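Local coordinates for extracellular matrix-binding protein ebh (Staphylococcus aureus subsp. aureus, PDB 4KJM) that probably helps the bacterium adhere to host extracellular matrix, at residues Asn77-Lys82 against Ala110-Ala116. Numbering follows the deposited sequence.
Sequences NLNNAK and AQRVSNA
Close apolar packing joins the first and third helices of the GA module, where the N-terminal part of helix 74-90 runs beside the loop 110-112 and the first turn of helix 113-127. Ala110 (phi/psi -62/128) and Arg112 (-134/152) are extended; the helix takes over at Val113 (-53/-42). Leu78 pairs with Val113 (CA to CA 4.8 Å) and, one turn on, Lys82 with Ala116 (5.4 Å), so the two helices advance in the same direction, as in an up-down-up three-helix bundle like the GA module. Ala81 and Ala116 meet methyl to methyl (CB to CB 3.8 Å), and Ala81 CB also lies 4.1 Å from Val113 CG1. Val113 (chi1 t) brings CG2 to 3.5 Å from Leu78 N, and Leu78 (chi1 t, chi2 p) extends its end to the loop, with CD1 4.3 Å from Ala110 CB and 3.6 Å from Arg112 O. Arg112, the N-cap residue, salt-bridges Asp25. The extended Lys82 (mttt) bonds through NZ to Asn108 O, to Thr9 and Gly5 of the second subunit, and to a water (3.0 Å) that donates to Ala110 O (2.6 Å).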
# COMPACT_ATOMS: atom_id res chain seq x y z
N ASN A 77 6.86 5.28 11.64
CA ASN A 77 6.76 6.52 12.45
C ASN A 77 5.62 6.45 13.49
O ASN A 77 5.73 6.91 14.63
CB ASN A 77 6.58 7.74 11.56
CG ASN A 77 7.87 8.19 10.93
OD1 ASN A 77 8.92 7.73 11.37
ND2 ASN A 77 7.81 9.07 9.89
N LEU A 78 4.49 5.92 13.07
CA LEU A 78 3.39 5.68 13.98
C LEU A 78 3.76 4.71 15.08
O LEU A 78 3.52 5.01 16.25
CB LEU A 78 2.15 5.21 13.25
CG LEU A 78 0.94 4.85 14.07
CD1 LEU A 78 0.54 5.99 15.01
CD2 LEU A 78 -0.19 4.37 13.13
N ASN A 79 4.35 3.56 14.73
CA ASN A 79 4.77 2.63 15.80
C ASN A 79 5.78 3.25 16.76
O ASN A 79 5.73 2.98 17.98
CB ASN A 79 5.23 1.29 15.23
CG ASN A 79 4.07 0.46 14.64
OD1 ASN A 79 2.96 0.50 15.14
ND2 ASN A 79 4.35 -0.30 13.61
N ASN A 80 6.71 4.05 16.23
CA ASN A 80 7.68 4.74 17.07
C ASN A 80 7.04 5.75 18.01
O ASN A 80 7.40 5.87 19.17
CB ASN A 80 8.73 5.45 16.21
CG ASN A 80 9.70 4.49 15.55
OD1 ASN A 80 9.74 3.32 15.87
ND2 ASN A 80 10.45 5.00 14.57
N ALA A 81 6.09 6.50 17.48
CA ALA A 81 5.29 7.43 18.29
C ALA A 81 4.46 6.81 19.39
O ALA A 81 4.43 7.34 20.50
CB ALA A 81 4.40 8.28 17.39
N LYS A 82 3.85 5.67 19.10
CA LYS A 82 3.17 4.88 20.11
C LYS A 82 4.14 4.44 21.26
O LYS A 82 3.80 4.61 22.42
CB LYS A 82 2.54 3.66 19.46
CG LYS A 82 1.34 3.96 18.55
CD LYS A 82 0.72 2.67 18.05
CE LYS A 82 -0.49 2.89 17.13
NZ LYS A 82 -1.25 1.61 16.87
N ALA A 110 -3.82 4.79 18.61
CA ALA A 110 -3.60 6.01 17.80
C ALA A 110 -3.54 5.58 16.34
O ALA A 110 -2.83 4.61 15.97
CB ALA A 110 -2.30 6.69 18.17
N GLN A 111 -4.33 6.24 15.51
CA GLN A 111 -4.35 5.94 14.09
C GLN A 111 -3.37 6.79 13.26
O GLN A 111 -3.15 6.53 12.03
CB GLN A 111 -5.80 6.12 13.56
CG GLN A 111 -6.86 5.43 14.39
CD GLN A 111 -7.47 6.30 15.51
OE1 GLN A 111 -6.85 7.25 16.04
NE2 GLN A 111 -8.73 5.94 15.92
N ARG A 112 -2.93 7.89 13.86
CA ARG A 112 -2.00 8.85 13.24
C ARG A 112 -0.92 9.19 14.20
O ARG A 112 -1.13 9.15 15.43
CB ARG A 112 -2.69 10.15 12.76
CG ARG A 112 -3.69 10.05 11.61
CD ARG A 112 -3.14 9.50 10.31
NE ARG A 112 -2.14 10.43 9.81
CZ ARG A 112 -2.36 11.52 9.12
NH1 ARG A 112 -3.61 11.86 8.78
NH2 ARG A 112 -1.33 12.32 8.82
N VAL A 113 0.25 9.55 13.69
CA VAL A 113 1.38 9.96 14.54
C VAL A 113 0.96 11.11 15.54
O VAL A 113 1.28 11.05 16.74
CB VAL A 113 2.61 10.37 13.73
CG1 VAL A 113 3.62 11.16 14.57
CG2 VAL A 113 3.26 9.20 13.07
N SER A 114 0.20 12.07 15.06
CA SER A 114 -0.23 13.21 15.91
C SER A 114 -1.06 12.77 17.10
O SER A 114 -0.93 13.35 18.16
CB SER A 114 -1.03 14.24 15.10
OG SER A 114 -2.22 13.66 14.64
N ASN A 115 -1.88 11.74 16.93
CA ASN A 115 -2.68 11.23 18.03
C ASN A 115 -1.78 10.64 19.12
O ASN A 115 -1.99 10.88 20.33
CB ASN A 115 -3.67 10.13 17.62
CG ASN A 115 -4.52 10.52 16.44
OD1 ASN A 115 -4.63 9.75 15.48
ND2 ASN A 115 -5.16 11.70 16.50
N ALA A 116 -0.79 9.85 18.74
CA ALA A 116 0.12 9.31 19.74
C ALA A 116 0.95 10.38 20.46
O ALA A 116 1.24 10.29 21.67
CB ALA A 116 1.04 8.26 19.08
O HOH W 1 -3.29 2.29 14.79